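Local atomic coordinates of CHAD domain protein (Streptomyces chartreusis, PDB entry 6RN5), a protein that probably binds inorganic polyphosphate through its helical CHAD fold and also binds copper ions. Residues Pro272-Trp277 against Ala357-Phe362; Pro276-Arg281 against Arg316-Ser321. All coordinates share one frame; numbering follows the deposited sequence.

Both contacts start from the first turns of helix 274-295, and they share Pro276 and Trp277. Interaction 1 joins this stretch to helix 338-366, whereas interaction 2 joins it to helix 305-331, so the order along the chain is 272-277, 276-281, 316-321, 357-362. Their centres lie about 6 Å apart. Polar bonds tie them directly: OG of Ser321 to OD2 of Asp274, and NE2 of His317 to NE of Arg359. Three helices are thereby knitted together beside the copper site formed by His262, His271 and His348. Each contact also holds a sulfate, probably from the crystallisation liquor, which may mark where polyphosphate could bind.

Interaction 1: residues Pro272-Trp277 against Ala357-Phe362; sequences PQDAPW and AARFAF. With SO4 (sulfate ion), chain H.
Arg359 lies across one face of the Trp277 indole, and most of the surface these segments share comes from that pair. The side chain runs extended from CG to NE (chi2 -177°, chi3 -176°). Its CG sits 3.5 Å from the centroid of the six-membered ring of Trp277, directly over the face, in a CH-pi contact. CD follows over CE2, near NE1 and CZ2, and the guanidinium then lies nearly flat on the indole, displaced from the centre of the five-membered ring, its plane turned 20° from the indole. Arg359 CZ is 4.5 Å from the centroid of the Trp277 five-membered ring, an off-centre cation-pi contact. At its far end the indole meets Phe362 obliquely, with Trp277 CZ3 3.6 Å from Phe362 CD2.

The arrangement ties the beginning of helix 274-295 to helix 338-366 in this all-helical CHAD protein, close to the copper site: His271, one of its ligands, immediately precedes Pro272.

Charge takes over at the guanidinium tip. Arg359 NH2 forms a salt bridge of 2.7 Å with Asp274 OD1, which approaches near the guanidinium plane although the carboxylate itself is turned steeply against it. The carboxylate has further partners, since OD1 also bridges to Arg352 and OD2 accepts a hydrogen bond from Ser321.

A sulfate, probably acquired from the crystallisation liquor, takes further bonds. It meets the edge of the guanidinium in a forked grip: Arg359 NH2 donates to O2 at 2.9 Å, and Arg359 NH1 donates to O3 at 3.0 Å, both nearly straight. From the other segment the backbone N of Gln273 reaches O1 at 3.2 Å, and His271 also holds the ion. Arg359 NH1 keeps a second charged partner in Glu356, and NE is hydrogen-bonded to NE2 of His317.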
ATOM      1  N   PRO A 272      -7.628 -14.896   6.694  1.00 49.99           N
ATOM      2  CA  PRO A 272      -8.298 -16.181   6.494  1.00 47.84           C
ATOM      3  C   PRO A 272      -8.211 -16.701   5.075  1.00 43.78           C
ATOM      4  O   PRO A 272      -8.043 -17.902   4.881  1.00 41.71           O
ATOM      5  CB  PRO A 272      -9.763 -15.878   6.880  1.00 51.34           C
ATOM      6  CG  PRO A 272      -9.893 -14.374   6.827  1.00 51.19           C
ATOM      7  CD  PRO A 272      -8.552 -13.865   7.219  1.00 49.99           C
ATOM      8  N   GLN A 273      -8.313 -15.808   4.098  1.00 44.15           N
ATOM      9  CA  GLN A 273      -8.140 -16.187   2.698  1.00 48.34           C
ATOM     10  C   GLN A 273      -6.775 -16.744   2.352  1.00 45.00           C
ATOM     11  O   GLN A 273      -6.652 -17.403   1.337  1.00 52.17           O
ATOM     12  CB  GLN A 273      -8.422 -15.022   1.776  1.00 57.86           C
ATOM     13  CG  GLN A 273      -9.875 -14.604   1.785  1.00 67.40           C
ATOM     14  CD  GLN A 273     -10.188 -13.573   0.718  1.00 76.06           C
ATOM     15  OE1 GLN A 273      -9.787 -13.710  -0.441  1.00 86.17           O
ATOM     16  NE2 GLN A 273     -10.915 -12.534   1.105  1.00 84.45           N
ATOM     17  N   ASP A 274      -5.755 -16.510   3.162  1.00 38.61           N
ATOM     18  CA  ASP A 274      -4.459 -17.149   2.873  1.00 38.56           C
ATOM     19  C   ASP A 274      -4.584 -18.677   2.775  1.00 39.05           C
ATOM     20  O   ASP A 274      -3.888 -19.287   1.962  1.00 35.28           O
ATOM     21  CB  ASP A 274      -3.397 -16.810   3.939  1.00 34.19           C
ATOM     22  CG  ASP A 274      -2.795 -15.388   3.761  1.00 34.19           C
ATOM     23  OD1 ASP A 274      -3.288 -14.592   2.956  1.00 34.83           O
ATOM     24  OD2 ASP A 274      -1.844 -15.073   4.464  1.00 34.47           O
ATOM     25  N   ALA A 275      -5.440 -19.293   3.606  1.00 34.94           N
ATOM     26  CA  ALA A 275      -5.443 -20.771   3.701  1.00 38.30           C
ATOM     27  C   ALA A 275      -5.839 -21.435   2.376  1.00 37.13           C
ATOM     28  O   ALA A 275      -5.150 -22.299   1.913  1.00 41.07           O
ATOM     29  CB  ALA A 275      -6.295 -21.284   4.877  1.00 36.63           C
ATOM     30  N   PRO A 276      -6.919 -20.986   1.736  1.00 39.75           N
ATOM     31  CA  PRO A 276      -7.212 -21.629   0.438  1.00 39.46           C
ATOM     32  C   PRO A 276      -6.111 -21.479  -0.634  1.00 36.28           C
ATOM     33  O   PRO A 276      -5.888 -22.399  -1.410  1.00 35.71           O
ATOM     34  CB  PRO A 276      -8.508 -20.946  -0.018  1.00 40.07           C
ATOM     35  CG  PRO A 276      -8.872 -19.935   1.047  1.00 40.50           C
ATOM     36  CD  PRO A 276      -8.064 -20.221   2.271  1.00 40.25           C
ATOM     37  N   TRP A 277      -5.455 -20.327  -0.676  1.00 33.54           N
ATOM     38  CA  TRP A 277      -4.308 -20.087  -1.579  1.00 34.26           C
ATOM     39  C   TRP A 277      -3.097 -20.990  -1.290  1.00 32.62           C
ATOM     40  O   TRP A 277      -2.445 -21.521  -2.203  1.00 29.92           O
ATOM     41  CB  TRP A 277      -3.883 -18.633  -1.488  1.00 35.00           C
ATOM     42  CG  TRP A 277      -4.860 -17.758  -2.135  1.00 36.37           C
ATOM     43  CD1 TRP A 277      -5.949 -17.178  -1.569  1.00 37.48           C
ATOM     44  CD2 TRP A 277      -4.865 -17.361  -3.502  1.00 36.77           C
ATOM     45  NE1 TRP A 277      -6.626 -16.438  -2.492  1.00 35.89           N
ATOM     46  CE2 TRP A 277      -5.982 -16.542  -3.691  1.00 36.23           C
ATOM     47  CE3 TRP A 277      -4.034 -17.619  -4.576  1.00 37.89           C
ATOM     48  CZ2 TRP A 277      -6.279 -15.977  -4.897  1.00 37.04           C
ATOM     49  CZ3 TRP A 277      -4.332 -17.044  -5.786  1.00 37.71           C
ATOM     50  CH2 TRP A 277      -5.435 -16.243  -5.938  1.00 39.74           C
ATOM     51  N   ALA A 357      -0.657  -8.859  -4.723  1.00 31.40           N
ATOM     52  CA  ALA A 357      -0.050  -8.930  -6.049  1.00 32.61           C
ATOM     53  C   ALA A 357       0.227 -10.372  -6.448  1.00 32.50           C
ATOM     54  O   ALA A 357       0.040 -10.762  -7.607  1.00 32.44           O
ATOM     55  CB  ALA A 357       1.238  -8.094  -6.124  1.00 32.68           C
ATOM     56  N   ALA A 358       0.674 -11.191  -5.513  1.00 31.70           N
ATOM     57  CA  ALA A 358       0.954 -12.532  -5.910  1.00 33.22           C
ATOM     58  C   ALA A 358      -0.346 -13.252  -6.348  1.00 34.29           C
ATOM     59  O   ALA A 358      -0.317 -14.108  -7.261  1.00 30.05           O
ATOM     60  CB  ALA A 358       1.663 -13.287  -4.820  1.00 31.08           C
ATOM     61  N   ARG A 359      -1.469 -12.909  -5.716  1.00 33.07           N
ATOM     62  CA  ARG A 359      -2.719 -13.574  -6.052  1.00 34.09           C
ATOM     63  C   ARG A 359      -3.144 -13.156  -7.462  1.00 34.60           C
ATOM     64  O   ARG A 359      -3.684 -13.955  -8.231  1.00 30.46           O
ATOM     65  CB  ARG A 359      -3.826 -13.204  -5.078  1.00 32.88           C
ATOM     66  CG  ARG A 359      -3.686 -13.737  -3.685  1.00 32.16           C
ATOM     67  CD  ARG A 359      -4.896 -13.354  -2.807  1.00 34.72           C
ATOM     68  NE  ARG A 359      -4.633 -13.834  -1.444  1.00 37.12           N
ATOM     69  CZ  ARG A 359      -5.124 -13.298  -0.329  1.00 38.96           C
ATOM     70  NH1 ARG A 359      -5.946 -12.265  -0.361  1.00 39.10           N
ATOM     71  NH2 ARG A 359      -4.791 -13.825   0.836  1.00 41.43           N
ATOM     72  N   PHE A 360      -2.960 -11.874  -7.768  1.00 33.83           N
ATOM     73  CA  PHE A 360      -3.205 -11.393  -9.115  1.00 37.91           C
ATOM     74  C   PHE A 360      -2.261 -12.053 -10.160  1.00 37.46           C
ATOM     75  O   PHE A 360      -2.708 -12.499 -11.224  1.00 34.28           O
ATOM     76  CB  PHE A 360      -3.089  -9.863  -9.136  1.00 44.21           C
ATOM     77  CG  PHE A 360      -3.428  -9.232 -10.469  1.00 47.40           C
ATOM     78  CD1 PHE A 360      -4.747  -9.170 -10.904  1.00 52.10           C
ATOM     79  CD2 PHE A 360      -2.428  -8.675 -11.271  1.00 50.51           C
ATOM     80  CE1 PHE A 360      -5.070  -8.581 -12.125  1.00 51.36           C
ATOM     81  CE2 PHE A 360      -2.742  -8.097 -12.500  1.00 54.73           C
ATOM     82  CZ  PHE A 360      -4.072  -8.050 -12.927  1.00 48.86           C
ATOM     83  N   ALA A 361      -0.972 -12.123  -9.856  1.00 34.38           N
ATOM     84  CA  ALA A 361      -0.037 -12.781 -10.748  1.00 34.76           C
ATOM     85  C   ALA A 361      -0.447 -14.250 -11.004  1.00 36.84           C
ATOM     86  O   ALA A 361      -0.443 -14.723 -12.152  1.00 33.09           O
ATOM     87  CB  ALA A 361       1.390 -12.682 -10.211  1.00 33.54           C
ATOM     88  N   PHE A 362      -0.837 -14.963  -9.954  1.00 34.95           N
ATOM     89  CA  PHE A 362      -1.241 -16.343 -10.128  1.00 38.46           C
ATOM     90  C   PHE A 362      -2.422 -16.390 -11.087  1.00 40.22           C
ATOM     91  O   PHE A 362      -2.434 -17.162 -12.043  1.00 39.48           O
ATOM     92  CB  PHE A 362      -1.683 -16.980  -8.818  1.00 36.46           C
ATOM     93  CG  PHE A 362      -2.373 -18.300  -9.002  1.00 33.75           C
ATOM     94  CD1 PHE A 362      -1.640 -19.478  -9.123  1.00 34.77           C
ATOM     95  CD2 PHE A 362      -3.776 -18.372  -9.079  1.00 35.88           C
ATOM     96  CE1 PHE A 362      -2.285 -20.701  -9.326  1.00 35.93           C
ATOM     97  CE2 PHE A 362      -4.428 -19.604  -9.236  1.00 35.73           C
ATOM     98  CZ  PHE A 362      -3.687 -20.762  -9.376  1.00 33.21           C
TER
HETATM   99  S   SO4 H 407      -6.826 -12.059   3.674  1.00 59.58           S
HETATM  100  O1  SO4 H 407      -8.059 -12.647   4.289  1.00 64.92           O
HETATM  101  O2  SO4 H 407      -5.891 -13.221   3.497  1.00 58.23           O
HETATM  102  O3  SO4 H 407      -7.059 -11.537   2.327  1.00 59.45           O
HETATM  103  O4  SO4 H 407      -6.331 -10.906   4.534  1.00 55.29           O

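Interaction 2: residues Pro276-Arg281 against Arg316-Ser321; sequences PWHQVR and RHRDAS. With SO4 (sulfate ion), chain F.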
ATOM      1  N   PRO A 276      -6.919 -20.986   1.736  1.00 39.75           N
ATOM      2  CA  PRO A 276      -7.212 -21.629   0.438  1.00 39.46           C
ATOM      3  C   PRO A 276      -6.111 -21.479  -0.634  1.00 36.28           C
ATOM      4  O   PRO A 276      -5.888 -22.399  -1.410  1.00 35.71           O
ATOM      5  CB  PRO A 276      -8.508 -20.946  -0.018  1.00 40.07           C
ATOM      6  CG  PRO A 276      -8.872 -19.935   1.047  1.00 40.50           C
ATOM      7  CD  PRO A 276      -8.064 -20.221   2.271  1.00 40.25           C
ATOM      8  N   TRP A 277      -5.455 -20.327  -0.676  1.00 33.54           N
ATOM      9  CA  TRP A 277      -4.308 -20.087  -1.579  1.00 34.26           C
ATOM     10  C   TRP A 277      -3.097 -20.990  -1.290  1.00 32.62           C
ATOM     11  O   TRP A 277      -2.445 -21.521  -2.203  1.00 29.92           O
ATOM     12  CB  TRP A 277      -3.883 -18.633  -1.488  1.00 35.00           C
ATOM     13  CG  TRP A 277      -4.860 -17.758  -2.135  1.00 36.37           C
ATOM     14  CD1 TRP A 277      -5.949 -17.178  -1.569  1.00 37.48           C
ATOM     15  CD2 TRP A 277      -4.865 -17.361  -3.502  1.00 36.77           C
ATOM     16  NE1 TRP A 277      -6.626 -16.438  -2.492  1.00 35.89           N
ATOM     17  CE2 TRP A 277      -5.982 -16.542  -3.691  1.00 36.23           C
ATOM     18  CE3 TRP A 277      -4.034 -17.619  -4.576  1.00 37.89           C
ATOM     19  CZ2 TRP A 277      -6.279 -15.977  -4.897  1.00 37.04           C
ATOM     20  CZ3 TRP A 277      -4.332 -17.044  -5.786  1.00 37.71           C
ATOM     21  CH2 TRP A 277      -5.435 -16.243  -5.938  1.00 39.74           C
ATOM     22  N   HIS A 278      -2.830 -21.178  -0.011  1.00 31.81           N
ATOM     23  CA  HIS A 278      -1.748 -22.068   0.389  1.00 35.16           C
ATOM     24  C   HIS A 278      -2.074 -23.510   0.131  1.00 33.98           C
ATOM     25  O   HIS A 278      -1.169 -24.299  -0.191  1.00 29.69           O
ATOM     26  CB  HIS A 278      -1.325 -21.825   1.834  1.00 35.62           C
ATOM     27  CG  HIS A 278      -0.695 -20.474   2.022  1.00 40.36           C
ATOM     28  ND1 HIS A 278      -0.547 -19.871   3.256  1.00 41.62           N
ATOM     29  CD2 HIS A 278      -0.240 -19.579   1.111  1.00 41.84           C
ATOM     30  CE1 HIS A 278       0.009 -18.683   3.097  1.00 43.36           C
ATOM     31  NE2 HIS A 278       0.204 -18.478   1.806  1.00 41.59           N
ATOM     32  N   GLN A 279      -3.353 -23.863   0.227  1.00 31.36           N
ATOM     33  CA  GLN A 279      -3.782 -25.203  -0.217  1.00 32.91           C
ATOM     34  C   GLN A 279      -3.618 -25.403  -1.727  1.00 30.99           C
ATOM     35  O   GLN A 279      -3.131 -26.413  -2.185  1.00 31.18           O
ATOM     36  CB  GLN A 279      -5.233 -25.461   0.210  1.00 38.11           C
ATOM     37  CG  GLN A 279      -5.663 -26.910   0.051  1.00 45.79           C
ATOM     38  CD  GLN A 279      -4.687 -27.873   0.728  1.00 54.79           C
ATOM     39  OE1 GLN A 279      -4.092 -27.557   1.781  1.00 65.99           O
ATOM     40  NE2 GLN A 279      -4.521 -29.050   0.139  1.00 54.45           N
ATOM     41  N   VAL A 280      -4.018 -24.432  -2.506  1.00 30.53           N
ATOM     42  CA  VAL A 280      -3.739 -24.481  -3.914  1.00 31.09           C
ATOM     43  C   VAL A 280      -2.234 -24.595  -4.218  1.00 30.72           C
ATOM     44  O   VAL A 280      -1.859 -25.342  -5.111  1.00 29.22           O
ATOM     45  CB  VAL A 280      -4.411 -23.306  -4.629  1.00 30.61           C
ATOM     46  CG1 VAL A 280      -3.830 -23.041  -6.006  1.00 30.14           C
ATOM     47  CG2 VAL A 280      -5.908 -23.592  -4.724  1.00 34.62           C
ATOM     48  N   ARG A 281      -1.385 -23.908  -3.468  1.00 31.80           N
ATOM     49  CA  ARG A 281       0.082 -24.039  -3.652  1.00 29.74           C
ATOM     50  C   ARG A 281       0.464 -25.508  -3.506  1.00 30.03           C
ATOM     51  O   ARG A 281       1.185 -26.059  -4.305  1.00 25.42           O
ATOM     52  CB  ARG A 281       0.844 -23.260  -2.585  1.00 32.11           C
ATOM     53  CG  ARG A 281       2.354 -23.202  -2.784  1.00 32.75           C
ATOM     54  CD  ARG A 281       3.042 -22.359  -1.709  1.00 34.57           C
ATOM     55  NE  ARG A 281       4.443 -22.708  -1.641  1.00 33.69           N
ATOM     56  CZ  ARG A 281       4.914 -23.677  -0.869  1.00 36.16           C
ATOM     57  NH1 ARG A 281       4.112 -24.347  -0.056  1.00 36.44           N
ATOM     58  NH2 ARG A 281       6.198 -23.959  -0.884  1.00 34.52           N
ATOM     59  N   ARG A 316       5.630 -16.725  -3.747  1.00 30.83           N
ATOM     60  CA  ARG A 316       5.751 -15.373  -3.283  1.00 33.49           C
ATOM     61  C   ARG A 316       4.615 -15.085  -2.337  1.00 32.96           C
ATOM     62  O   ARG A 316       4.786 -14.402  -1.337  1.00 31.63           O
ATOM     63  CB  ARG A 316       5.809 -14.403  -4.464  1.00 40.42           C
ATOM     64  CG  ARG A 316       7.232 -14.347  -5.055  1.00 48.40           C
ATOM     65  CD  ARG A 316       7.272 -14.255  -6.568  1.00 58.91           C
ATOM     66  NE  ARG A 316       6.466 -13.158  -7.109  1.00 62.62           N
ATOM     67  CZ  ARG A 316       5.716 -13.217  -8.220  1.00 68.63           C
ATOM     68  NH1 ARG A 316       5.615 -14.331  -8.940  1.00 64.07           N
ATOM     69  NH2 ARG A 316       5.029 -12.140  -8.600  1.00 81.34           N
ATOM     70  N   HIS A 317       3.439 -15.619  -2.652  1.00 31.94           N
ATOM     71  CA  HIS A 317       2.272 -15.476  -1.793  1.00 30.65           C
ATOM     72  C   HIS A 317       2.584 -15.980  -0.376  1.00 29.55           C
ATOM     73  O   HIS A 317       2.344 -15.329   0.613  1.00 31.18           O
ATOM     74  CB  HIS A 317       1.095 -16.216  -2.412  1.00 30.49           C
ATOM     75  CG  HIS A 317      -0.193 -16.041  -1.675  1.00 30.49           C
ATOM     76  ND1 HIS A 317      -0.402 -16.557  -0.423  1.00 29.96           N
ATOM     77  CD2 HIS A 317      -1.334 -15.406  -2.012  1.00 30.99           C
ATOM     78  CE1 HIS A 317      -1.630 -16.258  -0.024  1.00 30.99           C
ATOM     79  NE2 HIS A 317      -2.220 -15.566  -0.966  1.00 28.68           N
ATOM     80  N   ARG A 318       3.134 -17.162  -0.308  1.00 30.80           N
ATOM     81  CA  ARG A 318       3.439 -17.805   0.930  1.00 33.74           C
ATOM     82  C   ARG A 318       4.548 -17.060   1.664  1.00 33.87           C
ATOM     83  O   ARG A 318       4.418 -16.803   2.850  1.00 32.22           O
ATOM     84  CB  ARG A 318       3.851 -19.255   0.652  1.00 38.66           C
ATOM     85  CG  ARG A 318       3.886 -20.152   1.881  1.00 43.46           C
ATOM     86  CD  ARG A 318       5.226 -20.157   2.555  1.00 49.17           C
ATOM     87  NE  ARG A 318       6.291 -20.652   1.685  1.00 54.13           N
ATOM     88  CZ  ARG A 318       6.824 -21.875   1.746  1.00 58.78           C
ATOM     89  NH1 ARG A 318       6.404 -22.790   2.629  1.00 55.74           N
ATOM     90  NH2 ARG A 318       7.808 -22.179   0.919  1.00 65.13           N
ATOM     91  N   ASP A 319       5.617 -16.708   0.949  1.00 30.85           N
ATOM     92  CA  ASP A 319       6.726 -15.994   1.538  1.00 31.63           C
ATOM     93  C   ASP A 319       6.275 -14.624   2.009  1.00 32.42           C
ATOM     94  O   ASP A 319       6.634 -14.212   3.106  1.00 33.86           O
ATOM     95  CB  ASP A 319       7.917 -15.829   0.549  1.00 31.11           C
ATOM     96  CG  ASP A 319       8.616 -17.165   0.220  1.00 35.26           C
ATOM     97  OD1 ASP A 319       8.393 -18.191   0.898  1.00 33.18           O
ATOM     98  OD2 ASP A 319       9.365 -17.194  -0.762  1.00 40.34           O
ATOM     99  N   ALA A 320       5.514 -13.901   1.189  1.00 29.71           N
ATOM    100  CA  ALA A 320       5.060 -12.573   1.618  1.00 29.62           C
ATOM    101  C   ALA A 320       4.122 -12.688   2.837  1.00 30.61           C
ATOM    102  O   ALA A 320       4.157 -11.868   3.779  1.00 28.35           O
ATOM    103  CB  ALA A 320       4.376 -11.854   0.465  1.00 32.19           C
ATOM    104  N   SER A 321       3.258 -13.700   2.814  1.00 29.64           N
ATOM    105  CA  SER A 321       2.386 -13.957   3.933  1.00 31.20           C
ATOM    106  C   SER A 321       3.170 -14.158   5.231  1.00 31.80           C
ATOM    107  O   SER A 321       2.866 -13.522   6.250  1.00 30.91           O
ATOM    108  CB  SER A 321       1.509 -15.172   3.635  1.00 34.72           C
ATOM    109  OG  SER A 321       0.685 -15.456   4.730  1.00 36.75           O
TER
HETATM  110  S   SO4 F 405       7.927 -26.207   1.632  1.00 75.10           S
HETATM  111  O1  SO4 F 405       8.374 -27.631   1.707  1.00 79.86           O
HETATM  112  O2  SO4 F 405       8.572 -25.558   0.483  1.00 73.23           O
HETATM  113  O3  SO4 F 405       6.422 -26.089   1.488  1.00 71.84           O
HETATM  114  O4  SO4 F 405       8.437 -25.546   2.854  1.00 76.92           O
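Arg318 packs against both His278 and Arg281; its side chain passes the first and then lies over the second. CB lies 3.9 Å from NE2 of His278 and also touches CD of Arg281. CG, anti to the backbone N (chi1 -166°), rests over one face of the imidazole, 4.2 Å from the His278 ring centroid. Bends at chi2 and chi3 then redirect the chain, and NE makes a weak bond to OD1 of the adjacent Asp319. CZ stands above the guanidinium of Arg281, 3.7 Å from its CZ. At the tip, NH2 of Arg318 and NH2 of Arg281 are 3.0 Å apart, two donors facing each other. Arg281 NE is hydrogen-bonded to OD1 of Asn315.

His278 NE2 meets ND1 of His317 at 3.0 Å in a weak, strongly bent hydrogen bond, the two rings standing at 90°. CB of Trp277 lies over the face of the His317 ring in a CH-pi contact; NE2 of that ring is hydrogen-bonded to NE of Arg359. The segments 276-281 and 316-321 run at 135° to one another.

A sulfate, probably from the crystallisation liquor, spans both arginine tips. Arg281 NH2 donates to its O2 and O3, at 3.2 Å each, while the bonds from Arg318 are weak and longer. The shared anion probably offsets the repulsion between the two closely placed guanidinium groups, and the pair could hold a phosphate similarly, consistent with polyphosphate binding.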